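Local structure of polysaccharide biosynthesis protein CapD (Bacillus thuringiensis HD-771, 6BWC) at residues M3-K8 and L28-K33. The protein probably acts on UDP-N-acetylglucosamine with NADP as cofactor, as a short-chain dehydrogenase-type enzyme in the biosynthesis of CMP-pseudaminic acid. The protein carries 2 engineered substitutions. Residues are numbered along the deposited sequence; the frame is centred on the assembly and turned at random.
Sequences MFFKDK and LQEKPK
Glu30 turns CG beside its own backbone N, anti to the carbonyl carbon (chi1 -73°), and the extended chain beyond CG then brings the carboxylate to the backbone N of Phe5. OE1 of Glu30 accepts a hydrogen bond from this N of Phe5 at 3.0 Å, the donor lying nearly on the line of the C-O bond. The same oxygen comes obliquely to the Phe5 ring near CD2, with ring and carboxylate planes only 16° apart; Phe5, too, has CG beside its backbone N, which keeps the ring on the side of that bond. OE2 is held in a salt bridge by Lys219 of helix 207-220, so the carboxylate is gripped through both oxygens.

Farther along, a type II turn from Phe5 to Lys8, closed by Lys8 N on Phe5 O, directs the amide of Asp7 at the carbonyl of Lys31; Asp7 N donates to Lys31 O at 3.2 Å, nearly straight at 167°. Lys31 has left the helix with positive phi. Pro32 follows, its CA making a CH...O contact of 3.2 Å with O of Phe5. A weak, bent bond from Lys33 N to Lys8 O ends the pairing.

The contact thus joins the lead-in to strand 9-13 with the exit from helix 18-29 toward strand 34-39, the first beta-alpha-beta unit of the Rossmann-type fold. Phe4 and Phe5 both meet Tyr81 of strand 81-84, while helix 207-220 touches them through Lys219.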
ATOM      1  N   MET C   3      15.040  -8.690  39.827  1.00 34.32           N
ATOM      2  CA  MET C   3      14.573 -10.102  39.525  1.00 36.68           C
ATOM      3  C   MET C   3      14.532 -10.387  37.971  1.00 34.01           C
ATOM      4  O   MET C   3      15.602 -10.474  37.345  1.00 34.69           O
ATOM      5  CB  MET C   3      13.237 -10.396  40.308  1.00 38.87           C
ATOM      6  CG  MET C   3      12.766 -11.866  40.449  1.00 39.96           C
ATOM      7  SD  MET C   3      11.229 -12.335  39.569  1.00 39.13           S
ATOM      8  CE  MET C   3      10.321 -13.194  40.859  1.00 38.68           C
ATOM      9  N   PHE C   4      13.337 -10.464  37.359  1.00 29.58           N
ATOM     10  CA  PHE C   4      13.119 -10.974  35.987  1.00 26.85           C
ATOM     11  C   PHE C   4      13.619 -10.039  34.853  1.00 26.36           C
ATOM     12  O   PHE C   4      14.156 -10.506  33.838  1.00 25.47           O
ATOM     13  CB  PHE C   4      11.610 -11.271  35.812  1.00 25.79           C
ATOM     14  CG  PHE C   4      11.232 -11.956  34.504  1.00 25.15           C
ATOM     15  CD1 PHE C   4      11.299 -13.348  34.371  1.00 24.77           C
ATOM     16  CD2 PHE C   4      10.735 -11.214  33.429  1.00 24.45           C
ATOM     17  CE1 PHE C   4      10.913 -13.973  33.189  1.00 24.65           C
ATOM     18  CE2 PHE C   4      10.366 -11.830  32.241  1.00 24.10           C
ATOM     19  CZ  PHE C   4      10.450 -13.215  32.123  1.00 24.47           C
ATOM     20  N   PHE C   5      13.426  -8.731  35.012  1.00 25.80           N
ATOM     21  CA  PHE C   5      13.726  -7.780  33.941  1.00 25.77           C
ATOM     22  C   PHE C   5      15.125  -7.187  34.057  1.00 27.32           C
ATOM     23  O   PHE C   5      15.527  -6.380  33.207  1.00 27.51           O
ATOM     24  CB  PHE C   5      12.683  -6.673  33.906  1.00 25.73           C
ATOM     25  CG  PHE C   5      11.302  -7.144  33.514  1.00 25.83           C
ATOM     26  CD1 PHE C   5      11.074  -7.708  32.260  1.00 25.62           C
ATOM     27  CD2 PHE C   5      10.212  -6.986  34.382  1.00 25.73           C
ATOM     28  CE1 PHE C   5       9.799  -8.119  31.879  1.00 26.06           C
ATOM     29  CE2 PHE C   5       8.940  -7.396  34.006  1.00 26.17           C
ATOM     30  CZ  PHE C   5       8.731  -7.967  32.751  1.00 26.17           C
ATOM     31  N   LYS C   6      15.856  -7.592  35.101  1.00 28.14           N
ATOM     32  CA  LYS C   6      17.268  -7.272  35.284  1.00 27.14           C
ATOM     33  C   LYS C   6      17.988  -7.350  33.958  1.00 25.58           C
ATOM     34  O   LYS C   6      18.115  -8.406  33.371  1.00 23.33           O
ATOM     35  CB  LYS C   6      17.904  -8.261  36.276  1.00 29.24           C
ATOM     36  CG  LYS C   6      19.381  -8.027  36.606  1.00 30.29           C
ATOM     37  CD  LYS C   6      19.566  -6.914  37.635  1.00 30.94           C
ATOM     38  CE  LYS C   6      21.029  -6.725  38.031  1.00 31.18           C
ATOM     39  NZ  LYS C   6      21.634  -7.933  38.666  1.00 30.69           N
ATOM     40  N   ASP C   7      18.443  -6.200  33.490  1.00 26.68           N
ATOM     41  CA  ASP C   7      19.301  -6.114  32.335  1.00 26.63           C
ATOM     42  C   ASP C   7      18.700  -6.599  31.027  1.00 26.21           C
ATOM     43  O   ASP C   7      19.415  -7.081  30.149  1.00 25.28           O
ATOM     44  CB  ASP C   7      20.621  -6.807  32.645  1.00 28.07           C
ATOM     45  CG  ASP C   7      21.714  -5.827  32.805  1.00 31.04           C
ATOM     46  OD1 ASP C   7      21.658  -5.061  33.810  1.00 30.76           O
ATOM     47  OD2 ASP C   7      22.582  -5.789  31.886  1.00 33.11           O
ATOM     48  N   LYS C   8      17.382  -6.446  30.899  1.00 26.43           N
ATOM     49  CA  LYS C   8      16.658  -6.755  29.657  1.00 25.49           C
ATOM     50  C   LYS C   8      16.201  -5.469  28.934  1.00 23.69           C
ATOM     51  O   LYS C   8      16.350  -4.343  29.445  1.00 23.77           O
ATOM     52  CB  LYS C   8      15.453  -7.675  29.948  1.00 25.72           C
ATOM     53  CG  LYS C   8      15.798  -8.981  30.646  1.00 25.93           C
ATOM     54  CD  LYS C   8      16.629  -9.914  29.771  1.00 26.32           C
ATOM     55  CE  LYS C   8      16.621 -11.344  30.319  1.00 27.12           C
ATOM     56  NZ  LYS C   8      17.861 -12.113  29.996  1.00 27.24           N
ATOM     57  N   LEU C  28      10.572  -0.620  35.835  1.00 23.02           N
ATOM     58  CA  LEU C  28      11.773   0.184  36.115  1.00 24.76           C
ATOM     59  C   LEU C  28      12.486  -0.166  37.431  1.00 26.22           C
ATOM     60  O   LEU C  28      13.700  -0.009  37.519  1.00 25.94           O
ATOM     61  CB  LEU C  28      11.470   1.704  36.051  1.00 24.77           C
ATOM     62  CG  LEU C  28      11.517   2.392  34.667  1.00 24.54           C
ATOM     63  CD1 LEU C  28      11.045   3.837  34.734  1.00 24.15           C
ATOM     64  CD2 LEU C  28      12.906   2.350  34.044  1.00 24.92           C
ATOM     65  N   GLN C  29      11.753  -0.639  38.437  1.00 28.48           N
ATOM     66  CA  GLN C  29      12.376  -1.019  39.714  1.00 30.19           C
ATOM     67  C   GLN C  29      13.124  -2.359  39.686  1.00 28.27           C
ATOM     68  O   GLN C  29      13.968  -2.589  40.554  1.00 29.29           O
ATOM     69  CB  GLN C  29      11.362  -0.975  40.863  1.00 34.01           C
ATOM     70  CG  GLN C  29      11.195   0.429  41.432  1.00 38.41           C
ATOM     71  CD  GLN C  29       9.882   0.619  42.169  1.00 46.10           C
ATOM     72  OE1 GLN C  29       9.228  -0.357  42.572  1.00 51.81           O
ATOM     73  NE2 GLN C  29       9.481   1.885  42.351  1.00 49.09           N
ATOM     74  N   GLU C  30      12.842  -3.231  38.716  1.00 25.20           N
ATOM     75  CA  GLU C  30      13.713  -4.396  38.476  1.00 24.30           C
ATOM     76  C   GLU C  30      14.982  -4.079  37.655  1.00 24.66           C
ATOM     77  O   GLU C  30      15.820  -4.955  37.409  1.00 23.57           O
ATOM     78  CB  GLU C  30      12.933  -5.521  37.821  1.00 23.55           C
ATOM     79  CG  GLU C  30      11.983  -6.214  38.777  1.00 22.51           C
ATOM     80  CD  GLU C  30      11.031  -7.141  38.066  1.00 21.56           C
ATOM     81  OE1 GLU C  30      11.437  -7.749  37.056  1.00 21.71           O
ATOM     82  OE2 GLU C  30       9.881  -7.258  38.517  1.00 20.34           O
ATOM     83  N   LYS C  31      15.117  -2.826  37.234  1.00 25.44           N
ATOM     84  CA  LYS C  31      16.384  -2.285  36.755  1.00 26.48           C
ATOM     85  C   LYS C  31      16.831  -2.945  35.434  1.00 24.46           C
ATOM     86  O   LYS C  31      17.817  -3.649  35.394  1.00 24.23           O
ATOM     87  CB  LYS C  31      17.434  -2.398  37.873  1.00 29.06           C
ATOM     88  CG  LYS C  31      18.526  -1.334  37.829  1.00 32.48           C
ATOM     89  CD  LYS C  31      18.110  -0.040  38.521  1.00 34.91           C
ATOM     90  CE  LYS C  31      18.236  -0.095  40.041  1.00 37.59           C
ATOM     91  NZ  LYS C  31      17.577   1.066  40.743  1.00 39.62           N
ATOM     92  N   PRO C  32      16.078  -2.721  34.346  1.00 23.62           N
ATOM     93  CA  PRO C  32      16.359  -3.300  33.034  1.00 23.17           C
ATOM     94  C   PRO C  32      17.337  -2.475  32.245  1.00 21.27           C
ATOM     95  O   PRO C  32      17.591  -1.322  32.607  1.00 19.91           O
ATOM     96  CB  PRO C  32      15.002  -3.214  32.341  1.00 24.00           C
ATOM     97  CG  PRO C  32      14.438  -1.927  32.843  1.00 24.09           C
ATOM     98  CD  PRO C  32      14.913  -1.816  34.274  1.00 24.23           C
ATOM     99  N   LYS C  33      17.831  -3.025  31.146  1.00 20.22           N
ATOM    100  CA  LYS C  33      18.790  -2.283  30.360  1.00 21.73           C
ATOM    101  C   LYS C  33      18.170  -1.012  29.816  1.00 19.63           C
ATOM    102  O   LYS C  33      18.709   0.072  30.036  1.00 19.22           O
ATOM    103  CB  LYS C  33      19.388  -3.088  29.213  1.00 24.44           C
ATOM    104  CG  LYS C  33      20.470  -2.289  28.457  1.00 26.99           C
ATOM    105  CD  LYS C  33      21.569  -3.170  27.870  1.00 28.86           C
ATOM    106  CE  LYS C  33      22.900  -2.437  27.754  1.00 30.50           C
ATOM    107  NZ  LYS C  33      24.001  -3.411  27.492  1.00 31.78           N
TER